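Local coordinates for putative sugar binding protein (PDB 6GT9), which binds galactose, and as a glucose-galactose binding protein is associated with a three-component sensing system linked to galactan utilisation, at residues Ser193-Ala204 / Ser221-Val231; Arg127-Ala138 / Val289-Thr297. All coordinates share one frame; numbering follows the deposited sequence.

Contact 1: Ser193-Ala204 / Ser221-Val231; sequences SHITRVQAAEKA and SALDAIGVAKV. With GAL (beta-D-galactopyranose), chain E; SO4 (sulfate ion), chain F.
Gly227 presents bare backbone to Ala200 and Ala201, its CA lying 3.9 Å from Ala200 CB, so the axes of helices 197-204 and 224-231 approach to 7.3 Å at a crossing angle of -50°. These helices follow successive strands of a beta-alpha-beta fold in one lobe of a periplasmic binding protein, and both rest on Ile159 of strand 154-160. Farther along, Ala204 CB meets Val231. At the N-terminal ends the contact turns polar: Ser193 OG donates to Asp224 OD1 over 2.6 Å, on the syn side, 16° out of the carboxylate plane. Asp224 OD2 accepts from Ser221 OG. With Arg197 CG anti to the carbonyl carbon (chi1 -69°) and the chain extended to NE, CD lies beside Ile226 CG2 and the guanidinium reaches over Leu223, whose CD2 sits 3.6 Å from the plane's centre. NH2 and NE salt-bridge Asp43 and Glu251. A sulfate, probably from crystallisation, is held chiefly by Arg197 N (to O2, 2.7 Å) and Val198 N (to O3), with Arg197 NH1 bonding O4 and, weakly, O2. Loops before both helices line the galactose pocket: Ile195 CG2 lies 3.6 Å from sugar C6, and Ala222 N donates to ring oxygen O5 over 2.9 Å.

Contact 2: Arg127-Ala138 / Val289-Thr297; sequences RVAYVGTDNYYA and VPVVTNTET
The Tyr130 ring meets Val292 CG1 at its edge, 4.1 Å from CD2, while Gly132 N lies over one face. Also at the edge, in the ring plane, is Thr133 O, which accepts a 2.7 Å bond from Tyr130 OH. The Asn294 amide, turned 75° from the ring, approaches CE2 obliquely through ND2. On the Arg127 guanidinium, Val291 O lies over one face, and Val291 CG1 comes within 3.7 Å of NH1; a bend at chi2 puts the group there, and NE salt-bridges Asp121.

Strands 129-132 and 292-294 run parallel, their directions 4° apart and their axes approaching to 4.8 Å. Tyr130 N donates to Val291 O, Tyr130 O accepts from Thr293 N, and Gly132 N donates to Thr293 O. Gly132 O takes two donors from opposite faces of its plane: Asn294 ND2 at 3.0 Å and Thr295 N at 3.2 Å. It lies in the Asn294 amide plane, with an N-H...O angle of 178°, whereas Thr295 N comes from above the carbonyl plane. Thr133 CG2 packs 3.7 Å from Thr297 CB; Thr133 OG1 hydrogen-bonds Gln267 OE1, of the galactose site, and a water shared with Thr295 OG1 and Glu296 O. This pairing at the sheet edge leads into two connections between lobes, consistent with periplasmic-binding-protein hinges. Strand 115-118 flanks 129-132 on the other side, helix 269-284 touches Val128, Val289 and Thr295, and Thr297 reaches strand 263-266.

Overall arrangement
The two contacts lie on opposite sides of the chain's centre, with centres 26 Å apart and nearest atoms about 9 Å apart, and do not touch. Contact 1 is nested along the chain inside the loop that contact 2 closes. Contact 2 pairs two strands of the parallel sheet, and both its segments then run on into the other lobe: one into helix 135-149, the other into strand 298-301 of the mixed sheet. Contact 1 belongs wholly to that second lobe, beside the mixed sheet. Their relation to the galactose site differs: contact 1 contributes pocket residues, whereas contact 2 reaches it through Gln267, which itself hydrogen-bonds the sugar, consistent with a binding cleft between two lobes.

Contact 1: Ser193-Ala204 / Ser221-Val231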
loop_
_atom_site.group_PDB
_atom_site.type_symbol
_atom_site.label_atom_id
_atom_site.label_comp_id
_atom_site.label_asym_id
_atom_site.label_seq_id
_atom_site.Cartn_x
_atom_site.Cartn_y
_atom_site.Cartn_z
ATOM N N SER A 193 10.740 3.071 6.393
ATOM C CA SER A 193 11.545 2.223 5.521
ATOM C C SER A 193 11.731 2.796 4.119
ATOM O O SER A 193 12.548 2.268 3.362
ATOM C CB SER A 193 10.903 0.838 5.402
ATOM O OG SER A 193 9.681 0.930 4.667
ATOM N N HIS A 194 10.975 3.828 3.747
ATOM C CA HIS A 194 10.971 4.345 2.370
ATOM C C HIS A 194 10.769 3.218 1.357
ATOM O O HIS A 194 11.359 3.203 0.273
ATOM C CB HIS A 194 12.237 5.158 2.106
ATOM C CG HIS A 194 12.357 6.328 3.026
ATOM N ND1 HIS A 194 13.213 6.342 4.109
ATOM C CD2 HIS A 194 11.643 7.477 3.096
ATOM C CE1 HIS A 194 13.059 7.474 4.772
ATOM N NE2 HIS A 194 12.113 8.180 4.178
ATOM N N ILE A 195 9.878 2.287 1.726
ATOM C CA ILE A 195 9.428 1.116 0.973
ATOM C C ILE A 195 10.541 0.348 0.264
ATOM O O ILE A 195 10.328 -0.211 -0.817
ATOM C CB ILE A 195 8.304 1.490 -0.021
ATOM C CG1 ILE A 195 8.773 2.421 -1.136
ATOM C CG2 ILE A 195 7.113 2.106 0.712
ATOM C CD1 ILE A 195 7.720 2.545 -2.223
ATOM N N THR A 196 11.716 0.240 0.887
ATOM C CA THR A 196 12.742 -0.650 0.368
ATOM C C THR A 196 13.028 -1.737 1.391
ATOM O O THR A 196 12.853 -1.534 2.593
ATOM C CB THR A 196 14.045 0.092 0.022
ATOM O OG1 THR A 196 14.756 0.423 1.216
ATOM C CG2 THR A 196 13.743 1.383 -0.774
ATOM N N ARG A 197 13.458 -2.904 0.900
ATOM C CA ARG A 197 13.850 -3.977 1.814
ATOM C C ARG A 197 15.020 -3.544 2.680
ATOM O O ARG A 197 15.092 -3.893 3.867
ATOM C CB ARG A 197 14.240 -5.236 1.040
ATOM C CG ARG A 197 13.122 -5.930 0.335
ATOM C CD ARG A 197 13.678 -7.100 -0.435
ATOM N NE ARG A 197 12.722 -7.609 -1.410
ATOM C CZ ARG A 197 12.429 -6.999 -2.562
ATOM N NH1 ARG A 197 13.001 -5.844 -2.881
ATOM N NH2 ARG A 197 11.554 -7.546 -3.391
ATOM N N VAL A 198 15.944 -2.774 2.106
ATOM C CA VAL A 198 17.208 -2.524 2.789
ATOM C C VAL A 198 17.028 -1.531 3.927
ATOM O O VAL A 198 17.622 -1.694 5.001
ATOM C CB VAL A 198 18.282 -2.069 1.785
ATOM C CG1 VAL A 198 19.474 -1.464 2.511
ATOM C CG2 VAL A 198 18.731 -3.267 0.969
ATOM N N GLN A 199 16.191 -0.510 3.742
ATOM C CA GLN A 199 15.971 0.400 4.858
ATOM C C GLN A 199 15.098 -0.239 5.934
ATOM O O GLN A 199 15.295 0.031 7.124
ATOM C CB GLN A 199 15.367 1.712 4.377
ATOM C CG GLN A 199 16.397 2.783 4.068
ATOM C CD GLN A 199 15.770 4.147 3.878
ATOM O OE1 GLN A 199 15.226 4.731 4.823
ATOM N NE2 GLN A 199 15.828 4.656 2.658
ATOM N N ALA A 200 14.148 -1.092 5.548
ATOM C CA ALA A 200 13.378 -1.820 6.557
ATOM C C ALA A 200 14.303 -2.641 7.449
ATOM O O ALA A 200 14.198 -2.595 8.681
ATOM C CB ALA A 200 12.326 -2.710 5.889
ATOM N N ALA A 201 15.243 -3.374 6.838
ATOM C CA ALA A 201 16.213 -4.154 7.603
ATOM C C ALA A 201 17.112 -3.266 8.459
ATOM O O ALA A 201 17.360 -3.571 9.636
ATOM C CB ALA A 201 17.062 -5.012 6.663
ATOM N N GLU A 202 17.626 -2.173 7.884
ATOM C CA GLU A 202 18.472 -1.262 8.653
ATOM C C GLU A 202 17.726 -0.733 9.869
ATOM O O GLU A 202 18.260 -0.723 10.988
ATOM C CB GLU A 202 18.958 -0.104 7.772
ATOM C CG GLU A 202 19.986 -0.527 6.727
ATOM C CD GLU A 202 20.323 0.570 5.705
ATOM O OE1 GLU A 202 21.333 0.405 4.983
ATOM O OE2 GLU A 202 19.591 1.584 5.619
ATOM N N LYS A 203 16.479 -0.304 9.672
ATOM C CA LYS A 203 15.693 0.216 10.786
ATOM C C LYS A 203 15.432 -0.862 11.834
ATOM O O LYS A 203 15.503 -0.591 13.036
ATOM C CB LYS A 203 14.380 0.803 10.269
ATOM C CG LYS A 203 14.565 2.067 9.428
ATOM C CD LYS A 203 15.337 3.126 10.215
ATOM C CE LYS A 203 15.293 4.477 9.526
ATOM N NZ LYS A 203 15.679 4.333 8.114
ATOM N N ALA A 204 15.131 -2.090 11.400
ATOM C CA ALA A 204 14.895 -3.167 12.358
ATOM C C ALA A 204 16.112 -3.381 13.240
ATOM O O ALA A 204 15.982 -3.544 14.458
ATOM C CB ALA A 204 14.552 -4.465 11.634
ATOM N N SER A 221 3.845 -1.828 4.945
ATOM C CA SER A 221 3.921 -1.834 3.492
ATOM C C SER A 221 4.610 -3.119 3.056
ATOM O O SER A 221 5.125 -3.880 3.878
ATOM C CB SER A 221 4.625 -0.576 2.963
ATOM O OG SER A 221 6.008 -0.557 3.285
ATOM N N ALA A 222 4.639 -3.350 1.739
ATOM C CA ALA A 222 4.787 -4.710 1.219
ATOM C C ALA A 222 6.143 -5.347 1.504
ATOM O O ALA A 222 6.232 -6.581 1.520
ATOM C CB ALA A 222 4.531 -4.730 -0.284
ATOM N N LEU A 223 7.195 -4.556 1.719
ATOM C CA LEU A 223 8.541 -5.090 1.910
ATOM C C LEU A 223 9.031 -4.984 3.350
ATOM O O LEU A 223 10.134 -5.456 3.657
ATOM C CB LEU A 223 9.521 -4.369 0.968
ATOM C CG LEU A 223 9.123 -4.466 -0.507
ATOM C CD1 LEU A 223 9.966 -3.542 -1.389
ATOM C CD2 LEU A 223 9.204 -5.910 -0.997
ATOM N N ASP A 224 8.244 -4.380 4.241
ATOM C CA ASP A 224 8.722 -4.103 5.589
ATOM C C ASP A 224 8.992 -5.387 6.365
ATOM O O ASP A 224 10.068 -5.552 6.959
ATOM C CB ASP A 224 7.703 -3.240 6.325
ATOM C CG ASP A 224 7.564 -1.879 5.716
ATOM O OD1 ASP A 224 8.574 -1.367 5.193
ATOM O OD2 ASP A 224 6.456 -1.311 5.778
ATOM N N ALA A 225 8.016 -6.298 6.398
ATOM C CA ALA A 225 8.189 -7.515 7.193
ATOM C C ALA A 225 9.272 -8.408 6.604
ATOM O O ALA A 225 9.908 -9.185 7.327
ATOM C CB ALA A 225 6.863 -8.263 7.294
ATOM N N ILE A 226 9.508 -8.297 5.298
ATOM C CA ILE A 226 10.637 -8.989 4.692
ATOM C C ILE A 226 11.948 -8.443 5.239
ATOM O O ILE A 226 12.857 -9.208 5.586
ATOM C CB ILE A 226 10.560 -8.872 3.160
ATOM C CG1 ILE A 226 9.386 -9.698 2.636
ATOM C CG2 ILE A 226 11.891 -9.298 2.515
ATOM C CD1 ILE A 226 8.960 -9.305 1.228
ATOM N N GLY A 227 12.061 -7.115 5.342
ATOM C CA GLY A 227 13.255 -6.529 5.932
ATOM C C GLY A 227 13.446 -6.942 7.381
ATOM O O GLY A 227 14.556 -7.278 7.801
ATOM N N VAL A 228 12.362 -6.948 8.155
ATOM C CA VAL A 228 12.458 -7.341 9.559
ATOM C C VAL A 228 12.851 -8.804 9.680
ATOM O O VAL A 228 13.719 -9.161 10.487
ATOM C CB VAL A 228 11.134 -7.058 10.281
ATOM C CG1 VAL A 228 11.222 -7.532 11.739
ATOM C CG2 VAL A 228 10.795 -5.598 10.190
ATOM N N ALA A 229 12.235 -9.672 8.874
ATOM C CA ALA A 229 12.489 -11.102 9.006
ATOM C C ALA A 229 13.950 -11.430 8.723
ATOM O O ALA A 229 14.542 -12.286 9.392
ATOM C CB ALA A 229 11.572 -11.888 8.075
ATOM N N LYS A 230 14.545 -10.769 7.727
ATOM C CA LYS A 230 15.962 -10.983 7.456
ATOM C C LYS A 230 16.809 -10.671 8.681
ATOM O O LYS A 230 17.735 -11.419 9.011
ATOM C CB LYS A 230 16.407 -10.127 6.274
ATOM C CG LYS A 230 17.918 -10.107 6.051
ATOM C CD LYS A 230 18.354 -8.822 5.323
ATOM C CE LYS A 230 19.829 -8.855 4.929
ATOM N NZ LYS A 230 20.079 -9.796 3.802
ATOM N N VAL A 231 16.507 -9.571 9.373
ATOM C CA VAL A 231 17.299 -9.194 10.539
ATOM C C VAL A 231 17.045 -10.155 11.700
ATOM O O VAL A 231 17.980 -10.577 12.395
ATOM C CB VAL A 231 17.003 -7.730 10.912
ATOM C CG1 VAL A 231 17.636 -7.373 12.252
ATOM C CG2 VAL A 231 17.533 -6.817 9.829
HETATM C C1 GAL E . 1.887 -1.724 -0.139
HETATM C C2 GAL E . 1.172 -0.434 -0.489
HETATM C C3 GAL E . 1.733 0.191 -1.779
HETATM C C4 GAL E . 3.232 0.402 -1.648
HETATM C C5 GAL E . 3.915 -0.883 -1.212
HETATM C C6 GAL E . 5.397 -0.681 -0.887
HETATM O O1 GAL E . 1.362 -2.249 1.064
HETATM O O2 GAL E . -0.231 -0.663 -0.685
HETATM O O3 GAL E . 1.180 1.457 -1.969
HETATM O O4 GAL E . 3.507 1.434 -0.695
HETATM O O5 GAL E . 3.302 -1.479 0.001
HETATM O O6 GAL E . 6.078 -1.916 -0.855
HETATM S S SO4 F . 15.354 -3.089 -1.976
HETATM O O1 SO4 F . 15.721 -2.286 -3.151
HETATM O O2 SO4 F . 13.892 -3.085 -1.799
HETATM O O3 SO4 F . 15.996 -2.528 -0.788
HETATM O O4 SO4 F . 15.753 -4.483 -2.141
HETATM O O HOH W 1 9.934 -1.709 2.771
#

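Contact 2: Arg127-Ala138 / Val289-Thr297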
loop_
_atom_site.group_PDB
_atom_site.type_symbol
_atom_site.label_atom_id
_atom_site.label_comp_id
_atom_site.label_asym_id
_atom_site.label_seq_id
_atom_site.Cartn_x
_atom_site.Cartn_y
_atom_site.Cartn_z
ATOM N N ARG A 127 -11.621 13.648 -7.061
ATOM C CA ARG A 127 -11.498 12.365 -7.742
ATOM C C ARG A 127 -12.878 11.721 -7.861
ATOM O O ARG A 127 -13.711 11.837 -6.957
ATOM C CB ARG A 127 -10.526 11.449 -6.983
ATOM C CG ARG A 127 -10.940 11.139 -5.552
ATOM C CD ARG A 127 -11.548 9.758 -5.444
ATOM N NE ARG A 127 -11.960 9.406 -4.074
ATOM C CZ ARG A 127 -13.140 9.727 -3.542
ATOM N NH1 ARG A 127 -14.022 10.424 -4.243
ATOM N NH2 ARG A 127 -13.441 9.357 -2.301
ATOM N N VAL A 128 -13.136 11.075 -9.001
ATOM C CA VAL A 128 -14.468 10.528 -9.246
ATOM C C VAL A 128 -14.720 9.304 -8.378
ATOM O O VAL A 128 -15.831 9.107 -7.878
ATOM C CB VAL A 128 -14.664 10.191 -10.733
ATOM C CG1 VAL A 128 -16.079 9.639 -10.954
ATOM C CG2 VAL A 128 -14.430 11.410 -11.591
ATOM N N ALA A 129 -13.713 8.449 -8.212
ATOM C CA ALA A 129 -13.920 7.177 -7.524
ATOM C C ALA A 129 -12.580 6.687 -7.019
ATOM O O ALA A 129 -11.536 7.074 -7.544
ATOM C CB ALA A 129 -14.536 6.112 -8.436
ATOM N N TYR A 130 -12.632 5.832 -5.991
ATOM C CA TYR A 130 -11.463 5.201 -5.388
ATOM C C TYR A 130 -11.597 3.690 -5.488
ATOM O O TYR A 130 -12.689 3.149 -5.288
ATOM C CB TYR A 130 -11.322 5.610 -3.914
ATOM C CG TYR A 130 -10.311 4.808 -3.104
ATOM C CD1 TYR A 130 -8.976 4.765 -3.481
ATOM C CD2 TYR A 130 -10.689 4.132 -1.939
ATOM C CE1 TYR A 130 -8.040 4.050 -2.739
ATOM C CE2 TYR A 130 -9.748 3.409 -1.167
ATOM C CZ TYR A 130 -8.424 3.382 -1.582
ATOM O OH TYR A 130 -7.460 2.693 -0.886
ATOM N N VAL A 131 -10.495 3.003 -5.792
ATOM C CA VAL A 131 -10.435 1.538 -5.727
ATOM C C VAL A 131 -9.203 1.161 -4.917
ATOM O O VAL A 131 -8.071 1.401 -5.348
ATOM C CB VAL A 131 -10.385 0.873 -7.107
ATOM C CG1 VAL A 131 -10.564 -0.635 -6.958
ATOM C CG2 VAL A 131 -11.453 1.449 -8.023
ATOM N N GLY A 132 -9.408 0.546 -3.765
ATOM C CA GLY A 132 -8.269 0.171 -2.952
ATOM C C GLY A 132 -8.743 -0.336 -1.615
ATOM O O GLY A 132 -9.936 -0.321 -1.295
ATOM N N THR A 133 -7.779 -0.796 -0.841
ATOM C CA THR A 133 -8.062 -1.260 0.506
ATOM C C THR A 133 -8.647 -0.127 1.340
ATOM O O THR A 133 -8.338 1.049 1.136
ATOM C CB THR A 133 -6.779 -1.799 1.145
ATOM O OG1 THR A 133 -6.259 -2.868 0.346
ATOM C CG2 THR A 133 -7.030 -2.310 2.563
ATOM N N ASP A 134 -9.546 -0.491 2.261
ATOM C CA ASP A 134 -9.858 0.362 3.401
ATOM C C ASP A 134 -8.651 0.358 4.336
ATOM O O ASP A 134 -8.512 -0.533 5.186
ATOM C CB ASP A 134 -11.120 -0.132 4.118
ATOM C CG ASP A 134 -11.520 0.755 5.285
ATOM O OD1 ASP A 134 -10.661 1.463 5.838
ATOM O OD2 ASP A 134 -12.709 0.757 5.653
ATOM N N ASN A 135 -7.782 1.361 4.208
ATOM C CA ASN A 135 -6.466 1.285 4.847
ATOM C C ASN A 135 -6.545 1.407 6.368
ATOM O O ASN A 135 -5.787 0.736 7.083
ATOM C CB ASN A 135 -5.547 2.349 4.252
ATOM C CG ASN A 135 -5.082 1.970 2.879
ATOM O OD1 ASN A 135 -4.482 0.901 2.701
ATOM N ND2 ASN A 135 -5.371 2.816 1.882
ATOM N N TYR A 136 -7.433 2.269 6.881
ATOM C CA TYR A 136 -7.634 2.339 8.326
ATOM C C TYR A 136 -8.014 0.975 8.873
ATOM O O TYR A 136 -7.463 0.509 9.877
ATOM C CB TYR A 136 -8.724 3.354 8.690
ATOM C CG TYR A 136 -9.005 3.339 10.195
ATOM C CD1 TYR A 136 -8.259 4.127 11.063
ATOM C CD2 TYR A 136 -9.980 2.511 10.746
ATOM C CE1 TYR A 136 -8.487 4.108 12.441
ATOM C CE2 TYR A 136 -10.210 2.481 12.129
ATOM C CZ TYR A 136 -9.462 3.291 12.964
ATOM O OH TYR A 136 -9.663 3.284 14.333
ATOM N N TYR A 137 -8.975 0.328 8.223
ATOM C CA TYR A 137 -9.503 -0.928 8.738
ATOM C C TYR A 137 -8.512 -2.067 8.551
ATOM O O TYR A 137 -8.457 -2.985 9.379
ATOM C CB TYR A 137 -10.825 -1.244 8.044
ATOM C CG TYR A 137 -11.473 -2.491 8.577
ATOM C CD1 TYR A 137 -11.908 -2.561 9.896
ATOM C CD2 TYR A 137 -11.606 -3.623 7.782
ATOM C CE1 TYR A 137 -12.490 -3.713 10.405
ATOM C CE2 TYR A 137 -12.191 -4.787 8.285
ATOM C CZ TYR A 137 -12.630 -4.822 9.598
ATOM O OH TYR A 137 -13.218 -5.960 10.112
ATOM N N ALA A 138 -7.722 -2.022 7.476
ATOM C CA ALA A 138 -6.612 -2.959 7.315
ATOM C C ALA A 138 -5.696 -2.940 8.536
ATOM O O ALA A 138 -5.315 -3.992 9.059
ATOM C CB ALA A 138 -5.818 -2.614 6.051
ATOM N N VAL A 289 -20.314 5.325 -11.359
ATOM C CA VAL A 289 -19.619 4.265 -10.626
ATOM C C VAL A 289 -19.632 4.594 -9.151
ATOM O O VAL A 289 -19.789 5.764 -8.750
ATOM C CB VAL A 289 -18.156 4.092 -11.109
ATOM C CG1 VAL A 289 -18.110 3.911 -12.644
ATOM C CG2 VAL A 289 -17.329 5.290 -10.709
ATOM N N PRO A 290 -19.508 3.573 -8.297
ATOM C CA PRO A 290 -19.486 3.813 -6.851
ATOM C C PRO A 290 -18.331 4.723 -6.475
ATOM O O PRO A 290 -17.241 4.617 -7.034
ATOM C CB PRO A 290 -19.293 2.412 -6.256
ATOM C CG PRO A 290 -19.614 1.462 -7.326
ATOM C CD PRO A 290 -19.315 2.147 -8.624
ATOM N N VAL A 291 -18.567 5.596 -5.492
ATOM C CA VAL A 291 -17.511 6.498 -5.039
ATOM C C VAL A 291 -16.342 5.712 -4.446
ATOM O O VAL A 291 -15.172 6.039 -4.689
ATOM C CB VAL A 291 -18.061 7.531 -4.039
ATOM C CG1 VAL A 291 -16.932 8.341 -3.438
ATOM C CG2 VAL A 291 -19.046 8.467 -4.707
ATOM N N VAL A 292 -16.626 4.661 -3.677
ATOM C CA VAL A 292 -15.573 3.863 -3.048
ATOM C C VAL A 292 -15.818 2.389 -3.332
ATOM O O VAL A 292 -16.914 1.873 -3.079
ATOM C CB VAL A 292 -15.485 4.103 -1.528
ATOM C CG1 VAL A 292 -14.521 3.097 -0.893
ATOM C CG2 VAL A 292 -15.044 5.527 -1.225
ATOM N N THR A 293 -14.804 1.719 -3.870
ATOM C CA THR A 293 -14.792 0.266 -4.014
ATOM C C THR A 293 -13.613 -0.249 -3.197
ATOM O O THR A 293 -12.458 -0.119 -3.623
ATOM C CB THR A 293 -14.680 -0.155 -5.484
ATOM O OG1 THR A 293 -15.811 0.331 -6.224
ATOM C CG2 THR A 293 -14.631 -1.680 -5.608
ATOM N N ASN A 294 -13.888 -0.830 -2.025
ATOM C CA ASN A 294 -12.825 -1.365 -1.174
ATOM C C ASN A 294 -12.573 -2.818 -1.547
ATOM O O ASN A 294 -13.425 -3.682 -1.310
ATOM C CB ASN A 294 -13.179 -1.267 0.306
ATOM C CG ASN A 294 -13.105 0.139 0.827
ATOM O OD1 ASN A 294 -14.009 0.587 1.531
ATOM N ND2 ASN A 294 -12.039 0.859 0.472
ATOM N N THR A 295 -11.398 -3.092 -2.108
ATOM C CA THR A 295 -11.027 -4.466 -2.381
ATOM C C THR A 295 -10.752 -5.201 -1.066
ATOM O O THR A 295 -10.494 -4.591 -0.019
ATOM C CB THR A 295 -9.827 -4.518 -3.329
ATOM O OG1 THR A 295 -8.788 -3.648 -2.863
ATOM C CG2 THR A 295 -10.258 -4.053 -4.744
ATOM N N GLU A 296 -10.840 -6.530 -1.132
ATOM C CA GLU A 296 -10.773 -7.383 0.060
ATOM C C GLU A 296 -9.498 -7.146 0.869
ATOM O O GLU A 296 -8.415 -6.977 0.308
ATOM C CB GLU A 296 -10.840 -8.850 -0.378
ATOM C CG GLU A 296 -10.504 -9.881 0.684
ATOM C CD GLU A 296 -11.698 -10.209 1.567
ATOM O OE1 GLU A 296 -12.518 -9.298 1.819
ATOM O OE2 GLU A 296 -11.830 -11.379 1.999
ATOM N N THR A 297 -9.633 -7.131 2.202
ATOM C CA THR A 297 -8.481 -7.178 3.097
ATOM C C THR A 297 -8.830 -8.076 4.279
ATOM O O THR A 297 -9.990 -8.155 4.702
ATOM C CB THR A 297 -8.032 -5.770 3.585
ATOM O OG1 THR A 297 -6.771 -5.858 4.286
ATOM C CG2 THR A 297 -9.061 -5.136 4.506
HETATM O O HOH W 2 -18.341 8.073 -8.275
HETATM O O HOH W 3 -15.132 2.839 -6.932
HETATM O O HOH W 4 -7.232 -4.898 -1.121
HETATM O O HOH W 5 -10.704 -2.929 2.468
#